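Local coordinates for protein periplasmic beta-glucosidase (Pseudomonas aeruginosa, PDB 6R5T) that probably hydrolyses terminal, non-reducing beta-D-glucosyl residues in the periplasm, releasing beta-D-glucose, as a family 3 glycoside hydrolase, at residues 123-128 with 171-176; 216-221 with 251-256; 663-668 with 698-703. The protein carries 1 engineered substitution. All blocks are in the same frame, centred on the assembly; numbering follows the deposited sequence. Where two conformers were deposited one is given.

Contact 1: 123-128 with 171-176. With BGC (beta-D-glucopyranose), chain C.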
# COMPACT_ATOMS: atom_id res chain seq x y z
N PHE A 123 -19.44 -11.07 -19.05
CA PHE A 123 -18.14 -10.94 -18.35
C PHE A 123 -18.45 -10.49 -16.92
O PHE A 123 -18.35 -9.30 -16.60
CB PHE A 123 -17.28 -9.95 -19.10
CG PHE A 123 -17.00 -10.31 -20.54
CD1 PHE A 123 -16.62 -11.58 -20.91
CD2 PHE A 123 -17.10 -9.35 -21.51
CE1 PHE A 123 -16.37 -11.86 -22.25
CE2 PHE A 123 -16.86 -9.62 -22.83
CZ PHE A 123 -16.48 -10.88 -23.18
N SER A 124 -18.87 -11.43 -16.11
CA SER A 124 -19.41 -11.22 -14.74
C SER A 124 -19.52 -12.60 -14.12
O SER A 124 -19.70 -13.56 -14.86
CB SER A 124 -20.75 -10.52 -14.83
OG SER A 124 -21.36 -10.20 -13.57
N PRO A 125 -19.44 -12.78 -12.79
CA PRO A 125 -19.26 -11.70 -11.81
C PRO A 125 -17.78 -11.26 -11.69
O PRO A 125 -16.87 -12.01 -11.93
CB PRO A 125 -19.69 -12.38 -10.52
CG PRO A 125 -19.31 -13.81 -10.70
CD PRO A 125 -19.61 -14.08 -12.16
N MET A 126 -17.61 -10.01 -11.29
CA MET A 126 -16.31 -9.51 -10.81
C MET A 126 -16.19 -9.84 -9.33
O MET A 126 -17.05 -9.42 -8.57
CB MET A 126 -16.25 -7.99 -11.06
CG MET A 126 -14.89 -7.36 -10.76
SD MET A 126 -14.68 -7.03 -9.02
CE MET A 126 -13.44 -5.71 -9.08
N VAL A 127 -15.18 -10.61 -8.96
CA VAL A 127 -15.03 -11.14 -7.59
C VAL A 127 -13.66 -10.83 -7.01
O VAL A 127 -13.21 -11.57 -6.10
CB VAL A 127 -15.34 -12.64 -7.60
CG1 VAL A 127 -16.75 -12.87 -8.15
CG2 VAL A 127 -14.34 -13.49 -8.37
N ASP A 128 -13.04 -9.76 -7.47
CA ASP A 128 -11.74 -9.34 -6.94
C ASP A 128 -11.93 -8.76 -5.53
O ASP A 128 -12.78 -7.89 -5.37
CB ASP A 128 -11.09 -8.33 -7.86
CG ASP A 128 -11.05 -8.72 -9.32
OD1 ASP A 128 -10.75 -9.88 -9.57
OD2 ASP A 128 -11.27 -7.86 -10.14
N ILE A 171 -27.44 -17.44 -19.24
CA ILE A 171 -26.20 -16.98 -19.90
C ILE A 171 -25.05 -17.66 -19.18
O ILE A 171 -25.14 -17.99 -17.95
CB ILE A 171 -26.03 -15.45 -19.91
CG1 ILE A 171 -25.87 -14.89 -18.48
CG2 ILE A 171 -27.17 -14.81 -20.68
CD1 ILE A 171 -25.74 -13.39 -18.41
N MET A 172 -23.92 -17.77 -19.86
CA MET A 172 -22.69 -18.29 -19.24
C MET A 172 -22.00 -17.16 -18.47
O MET A 172 -21.99 -16.01 -18.93
CB MET A 172 -21.73 -18.81 -20.31
CG MET A 172 -20.45 -19.30 -19.75
SD MET A 172 -19.40 -20.18 -21.00
CE MET A 172 -20.41 -21.63 -21.25
N ALA A 173 -21.47 -17.49 -17.31
CA ALA A 173 -20.71 -16.54 -16.46
C ALA A 173 -19.23 -16.69 -16.88
O ALA A 173 -18.71 -17.81 -16.89
CB ALA A 173 -20.85 -16.86 -15.01
N ALA A 174 -18.58 -15.59 -17.17
CA ALA A 174 -17.12 -15.49 -17.32
C ALA A 174 -16.62 -14.70 -16.09
O ALA A 174 -16.63 -13.49 -16.13
CB ALA A 174 -16.74 -14.84 -18.63
N VAL A 175 -16.25 -15.43 -15.06
CA VAL A 175 -15.80 -14.85 -13.77
C VAL A 175 -14.52 -14.04 -14.05
O VAL A 175 -13.66 -14.45 -14.86
CB VAL A 175 -15.61 -15.88 -12.66
CG1 VAL A 175 -14.59 -16.95 -12.98
CG2 VAL A 175 -15.30 -15.19 -11.34
N LYS A 176 -14.39 -12.91 -13.36
CA LYS A 176 -13.24 -11.99 -13.64
C LYS A 176 -12.84 -11.33 -12.31
O LYS A 176 -13.62 -11.36 -11.37
CB LYS A 176 -13.63 -10.97 -14.71
CG LYS A 176 -14.64 -9.92 -14.30
CD LYS A 176 -15.12 -9.09 -15.46
CE LYS A 176 -16.00 -7.93 -15.09
NZ LYS A 176 -16.48 -7.26 -16.32
C2 BGC C . -14.45 -6.14 -19.19
C3 BGC C . -13.85 -5.97 -20.60
C4 BGC C . -13.21 -4.56 -20.62
C5 BGC C . -12.11 -4.57 -19.54
C6 BGC C . -11.42 -3.23 -19.39
C1 BGC C . -13.34 -5.98 -18.15
O1 BGC C . -14.00 -6.03 -16.92
O2 BGC C . -15.08 -7.40 -18.97
O3 BGC C . -14.92 -6.01 -21.57
O4 BGC C . -12.62 -4.36 -21.91
O5 BGC C . -12.72 -4.70 -18.29
O6 BGC C . -10.39 -3.32 -18.40
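In the (beta/alpha)8 TIM-barrel-type domain of this family 3 glycoside hydrolase, strand 172-178 runs beside the chain that leaves strand 121-122, and Lys176 stretches across from one to the other until its ammonium reaches O1 and O2 of the bound glucose. Its CG takes the crowded position between backbone N and carbonyl carbon (chi1 70°), and from there the chain is fully extended, passing CB of Met126 on the way. NZ ends in the grip of three hydrogen bonds: Phe123 O at 2.8 Å, with NZ above that carbonyl's plane, and the two sugar oxygens. The carbonyl shares NZ with the sugar, consistent with a part in orienting it, with Asp79 only a long, weak ionic partner. Phe123 turns its CG anti to its own carbonyl carbon, so the ring leads away from the strand; its edge meets Ala174 CB in plane at CD1, while its CB lies 3.4 Å from glucose O2.

Between the backbones there is a single bridge, Met126 with Lys176. Lys176 N gives a hydrogen bond in the carbonyl plane to Pro125 O, and Val127 N returns one to Lys176 O, 3.0 Å long and nearly along the C=O axis. Pro125 follows a cis peptide bond and sets CD near Ala173 CB, with Met156 and Val157 of helix 146-161 also packed against it. Asp128, beyond the bridge, turns its carboxylate to Tyr208 and His177. On the side away from the sugar, Val127 and Val175 cross at about a right angle, CG2 to CG2, at 3.6 Å.

Contact 2: 216-221 with 251-256. Engineered in segment 251-256: Asn255 (natural residue Asp). With BGC (beta-D-glucopyranose), chain C; GAL (beta-D-galactopyranose), chain B.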
# COMPACT_ATOMS: atom_id res chain seq x y z
N ALA A 216 -18.86 -22.13 -13.24
CA ALA A 216 -18.69 -21.05 -14.23
C ALA A 216 -18.12 -21.65 -15.52
O ALA A 216 -17.12 -22.40 -15.45
CB ALA A 216 -17.77 -19.99 -13.69
N GLY A 217 -18.67 -21.25 -16.67
CA GLY A 217 -18.20 -21.76 -17.98
C GLY A 217 -16.94 -21.08 -18.46
O GLY A 217 -16.22 -21.67 -19.30
N ALA A 218 -16.63 -19.89 -17.94
CA ALA A 218 -15.47 -19.15 -18.47
C ALA A 218 -14.78 -18.36 -17.36
O ALA A 218 -15.37 -18.09 -16.32
CB ALA A 218 -15.88 -18.26 -19.59
N VAL A 219 -13.51 -18.09 -17.62
CA VAL A 219 -12.70 -17.22 -16.73
C VAL A 219 -12.04 -16.13 -17.58
O VAL A 219 -11.40 -16.44 -18.59
CB VAL A 219 -11.64 -18.06 -16.00
CG1 VAL A 219 -10.63 -17.13 -15.28
CG2 VAL A 219 -12.26 -19.06 -15.08
N MET A 220 -12.20 -14.85 -17.20
CA MET A 220 -11.55 -13.72 -17.87
C MET A 220 -10.27 -13.39 -17.10
O MET A 220 -10.34 -13.15 -15.89
CB MET A 220 -12.45 -12.49 -17.98
CG MET A 220 -11.71 -11.42 -18.69
SD MET A 220 -12.71 -9.95 -18.92
CE MET A 220 -13.38 -10.39 -20.53
N VAL A 221 -9.15 -13.43 -17.79
CA VAL A 221 -7.80 -13.22 -17.22
C VAL A 221 -7.58 -11.72 -17.00
O VAL A 221 -8.04 -10.90 -17.78
CB VAL A 221 -6.76 -13.90 -18.11
CG1 VAL A 221 -5.38 -13.72 -17.51
CG2 VAL A 221 -7.13 -15.38 -18.26
N LEU A 251 -13.50 -22.32 -20.43
CA LEU A 251 -12.85 -21.45 -21.41
C LEU A 251 -12.10 -20.31 -20.68
O LEU A 251 -12.72 -19.60 -19.84
CB LEU A 251 -13.95 -20.87 -22.29
CG LEU A 251 -13.49 -19.91 -23.37
CD1 LEU A 251 -12.58 -20.61 -24.35
CD2 LEU A 251 -14.69 -19.29 -24.08
N THR A 252 -10.83 -20.11 -21.01
CA THR A 252 -10.13 -18.89 -20.55
C THR A 252 -10.16 -17.82 -21.63
O THR A 252 -9.86 -18.09 -22.83
CB THR A 252 -8.72 -19.23 -20.09
OG1 THR A 252 -8.05 -19.89 -21.17
CG2 THR A 252 -8.71 -20.13 -18.87
N ILE A 253 -10.44 -16.59 -21.26
CA ILE A 253 -10.57 -15.47 -22.20
C ILE A 253 -9.58 -14.41 -21.76
O ILE A 253 -9.62 -14.02 -20.59
CB ILE A 253 -12.00 -14.92 -22.22
CG1 ILE A 253 -13.00 -16.03 -22.47
CG2 ILE A 253 -12.10 -13.77 -23.19
CD1 ILE A 253 -14.44 -15.59 -22.46
N SER A 254 -8.77 -13.92 -22.69
CA SER A 254 -7.88 -12.78 -22.41
C SER A 254 -8.72 -11.53 -22.19
O SER A 254 -9.88 -11.38 -22.63
CB SER A 254 -6.90 -12.56 -23.51
OG SER A 254 -7.48 -11.72 -24.49
N ASN A 255 -8.11 -10.59 -21.52
CA ASN A 255 -8.70 -9.26 -21.44
C ASN A 255 -8.38 -8.49 -22.72
O ASN A 255 -7.69 -8.98 -23.66
CB ASN A 255 -8.19 -8.62 -20.14
CG ASN A 255 -9.24 -7.85 -19.41
OD1 ASN A 255 -9.81 -6.95 -20.01
ND2 ASN A 255 -9.45 -8.19 -18.12
N HIS A 256 -8.79 -7.27 -22.74
CA HIS A 256 -8.92 -6.51 -23.99
C HIS A 256 -7.54 -6.00 -24.43
O HIS A 256 -6.97 -5.17 -23.74
CB HIS A 256 -9.91 -5.39 -23.70
CG HIS A 256 -10.26 -4.67 -24.93
ND1 HIS A 256 -9.34 -3.90 -25.62
CD2 HIS A 256 -11.42 -4.63 -25.63
CE1 HIS A 256 -9.92 -3.42 -26.71
NE2 HIS A 256 -11.20 -3.82 -26.71
C2 BGC C . -14.45 -6.14 -19.19
C3 BGC C . -13.85 -5.97 -20.60
C4 BGC C . -13.21 -4.56 -20.62
C5 BGC C . -12.11 -4.57 -19.54
C6 BGC C . -11.42 -3.23 -19.39
C1 BGC C . -13.34 -5.98 -18.15
O1 BGC C . -14.00 -6.03 -16.92
O2 BGC C . -15.08 -7.40 -18.97
O3 BGC C . -14.92 -6.01 -21.57
O4 BGC C . -12.62 -4.36 -21.91
O5 BGC C . -12.72 -4.70 -18.29
O6 BGC C . -10.39 -3.32 -18.40
C1 GAL B . -13.11 -3.24 -22.66
C2 GAL B . -14.61 -3.36 -23.00
C3 GAL B . -14.99 -2.15 -23.86
C4 GAL B . -14.67 -0.87 -23.07
C5 GAL B . -13.18 -0.90 -22.67
C6 GAL B . -12.81 0.27 -21.76
O2 GAL B . -14.83 -4.58 -23.69
O3 GAL B . -16.41 -2.23 -24.11
O4 GAL B . -15.52 -0.92 -21.90
O5 GAL B . -12.85 -2.10 -21.87
O6 GAL B . -11.42 0.14 -21.36
O HOH W 1 -5.79 -11.10 -19.84
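Two neighbouring parallel strands of the TIM-barrel-type domain, 218-221 and 251-253, pair here and run out at their C-terminal ends into the sugar-binding pocket. Four backbone hydrogen bonds alternate between them: Leu251 N to Gly217 O, Val219 N to Leu251 O, Ile253 N to Val219 O and Val221 N to Ile253 O. The last three donors lie nearly along the C=O axes, and the short segments cross at -23°. Ala218, Met220, Leu251 and Ile253 put their side chains on one face of the sheet, where Ala218 CB meets Ile253 CD1 at 4.2 Å. Val219 and Thr252 point to the other face, and the Thr252 hydroxyl is held by Gly282 and Asp284.

Further along the chain, at the sugar, stands Asn255, an engineered residue that is Asp in the natural protein. Its ND2 continues the pairing, donating to Val221 O at 3.1 Å, with that oxygen close to the amide plane. OD1 takes the N-H of His256 on a lone pair, so both ends of the amide are tied and its rotation is set. The same OD1 comes within 3.3 Å of glucose C5. A water accepts from Asn255 N and donates weakly to Val221 O.

Met220, anti at chi1 and chi2 and bent only at chi3 (-91°), crosses Asn255 at about a right angle and brings SD to 3.5 Å from glucose O2. His256 reaches farther along the disaccharide: CG is anti to the backbone N, its CB lies near glucose O4, and CD2 comes within 3.7 Å of galactose C1.

Contact 3: 663-668 with 698-703. With MG (magnesium ion), chain F.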
# COMPACT_ATOMS: atom_id res chain seq x y z
N VAL A 663 -3.76 -18.49 18.46
CA VAL A 663 -2.41 -19.07 18.51
C VAL A 663 -2.28 -19.95 17.28
O VAL A 663 -3.05 -20.89 17.13
CB VAL A 663 -2.14 -19.87 19.79
CG1 VAL A 663 -0.75 -20.50 19.70
CG2 VAL A 663 -2.31 -19.03 21.04
N ALA A 664 -1.36 -19.65 16.41
CA ALA A 664 -1.24 -20.40 15.15
C ALA A 664 0.19 -20.33 14.64
O ALA A 664 0.97 -19.50 15.13
CB ALA A 664 -2.22 -19.90 14.12
N SER A 665 0.50 -21.15 13.66
CA SER A 665 1.86 -21.22 13.05
C SER A 665 2.11 -20.02 12.13
O SER A 665 3.26 -19.87 11.70
CB SER A 665 2.07 -22.53 12.33
OG SER A 665 1.13 -22.70 11.28
N LEU A 666 1.06 -19.30 11.76
CA LEU A 666 1.14 -17.95 11.13
C LEU A 666 0.35 -17.01 12.06
O LEU A 666 -0.64 -17.44 12.66
CB LEU A 666 0.42 -17.90 9.76
CG LEU A 666 1.06 -18.48 8.51
CD1 LEU A 666 0.37 -17.96 7.28
CD2 LEU A 666 2.52 -18.15 8.42
N SER A 667 0.65 -15.71 12.02
CA SER A 667 -0.18 -14.68 12.67
C SER A 667 -1.51 -14.58 11.92
O SER A 667 -1.49 -14.32 10.70
CB SER A 667 0.55 -13.36 12.63
OG SER A 667 -0.16 -12.40 13.40
N ARG A 668 -2.62 -14.89 12.57
CA ARG A 668 -3.94 -14.93 11.90
C ARG A 668 -4.71 -13.66 12.27
O ARG A 668 -4.47 -13.00 13.27
CB ARG A 668 -4.67 -16.23 12.23
CG ARG A 668 -3.89 -17.42 11.65
CD ARG A 668 -4.68 -18.66 11.43
NE ARG A 668 -5.84 -18.42 10.60
CZ ARG A 668 -6.95 -19.11 10.63
NH1 ARG A 668 -7.15 -20.15 11.45
NH2 ARG A 668 -7.92 -18.80 9.78
N LEU A 698 -12.09 -23.41 10.14
CA LEU A 698 -10.95 -23.15 11.04
C LEU A 698 -9.60 -23.27 10.33
O LEU A 698 -8.58 -22.93 10.90
CB LEU A 698 -11.00 -24.15 12.20
CG LEU A 698 -12.36 -24.36 12.88
CD1 LEU A 698 -12.23 -25.41 13.98
CD2 LEU A 698 -12.93 -23.06 13.42
N LYS A 699 -9.57 -23.74 9.08
CA LYS A 699 -8.30 -24.02 8.41
C LYS A 699 -7.72 -22.75 7.76
O LYS A 699 -8.44 -21.81 7.44
CB LYS A 699 -8.53 -25.03 7.29
CG LYS A 699 -9.02 -26.38 7.78
CD LYS A 699 -8.66 -27.53 6.87
CE LYS A 699 -8.87 -28.85 7.58
NZ LYS A 699 -8.50 -30.01 6.74
N PHE A 700 -6.44 -22.77 7.57
CA PHE A 700 -5.68 -21.70 6.91
C PHE A 700 -4.49 -22.34 6.22
O PHE A 700 -4.00 -23.46 6.57
CB PHE A 700 -5.23 -20.65 7.93
CG PHE A 700 -4.20 -21.13 8.90
CD1 PHE A 700 -4.54 -21.92 10.00
CD2 PHE A 700 -2.86 -20.80 8.73
CE1 PHE A 700 -3.57 -22.38 10.88
CE2 PHE A 700 -1.91 -21.23 9.62
CZ PHE A 700 -2.25 -22.04 10.69
N TYR A 701 -3.98 -21.58 5.26
CA TYR A 701 -2.73 -21.93 4.56
C TYR A 701 -1.54 -21.45 5.37
O TYR A 701 -1.39 -20.23 5.66
CB TYR A 701 -2.69 -21.33 3.15
CG TYR A 701 -3.70 -21.95 2.22
CD1 TYR A 701 -3.43 -23.16 1.60
CD2 TYR A 701 -4.94 -21.37 2.06
CE1 TYR A 701 -4.37 -23.74 0.77
CE2 TYR A 701 -5.90 -21.96 1.25
CZ TYR A 701 -5.59 -23.14 0.59
OH TYR A 701 -6.52 -23.71 -0.23
N ASP A 702 -0.66 -22.37 5.74
CA ASP A 702 0.56 -22.00 6.48
C ASP A 702 1.67 -21.58 5.51
O ASP A 702 1.39 -21.35 4.30
CB ASP A 702 0.96 -23.12 7.45
CG ASP A 702 1.58 -24.33 6.77
OD1 ASP A 702 1.81 -24.28 5.55
OD2 ASP A 702 1.87 -25.31 7.50
N SER A 703 2.88 -21.37 6.03
CA SER A 703 4.01 -20.82 5.23
C SER A 703 4.33 -21.75 4.05
O SER A 703 4.84 -21.25 3.05
CB SER A 703 5.25 -20.59 6.06
OG SER A 703 5.02 -19.59 7.01
MG MG F . -4.70 -22.04 17.03
O HOH W 2 -5.41 -21.19 18.82
O HOH W 3 3.64 -21.25 9.02
O HOH W 4 2.48 -24.70 10.03
O HOH W 5 -10.07 -20.19 9.43
O HOH W 6 -4.12 -22.61 15.06
O HOH W 7 -6.28 -23.43 17.09
O HOH W 8 -3.53 -23.52 18.02
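Arg668 NH2, in the fibronectin type III-like domain, has two grips: a salt bridge to Glu672 and a hydrogen bond to a water 2.6 Å away, which lies in the guanidinium plane and is also within 3.0 Å of Lys699 O. NH1 has a salt bridge to Asp661 and a weak bond to Leu698 O (3.2 Å). Asp661 also binds the magnesium ion, joining Val663 O (2.0 Å) and four waters, so one carboxylate links the arginine to the metal.

The arginine lies along Phe700. Its chain bends at chi3 (55°), laying CD over the ring face in a CH-pi contact, 3.6 Å from the centroid, while the guanidinium, tilted 20° from the ring, has Phe700 CB over its centre. The ring edge points at Ser665 OG, and Ala664 CB approaches CZ. That hydroxyl binds Glu710 and accepts from a water that also donates to Asp702 OD2, itself salt-bridged to Arg706.

Beyond the ring, Leu666 packs on residues 701-703 and on Val229 of the second subunit; the two methyls of Leu666 part, CD1 going to Tyr701 O and CD2 to Ser703 OG at 3.2 Å.

How the contacts relate
From the N terminus, the chain first closes on itself at contact 1, where a 42-residue excursion carrying helix 146-161 returns as strand 172-178. Contact 2 opens only after that, closing a 29-residue loop with helix 235-245 in it. The two are in series, yet they touch: strand 172-178 lies between the 123-128 segment and strand 218-221, Val175 probably hydrogen-bonds to Ala218 and Met220, and both contacts reach one glucose. Together they tie adjoining parts of the barrel domain. Contact 3 follows later, within the fibronectin type III-like domain, and closes a loop containing strands 672-681 and 686-694. Its nearest atoms stay about 15 Å from contact 1 and 17 Å from contact 2; none nests or crosses.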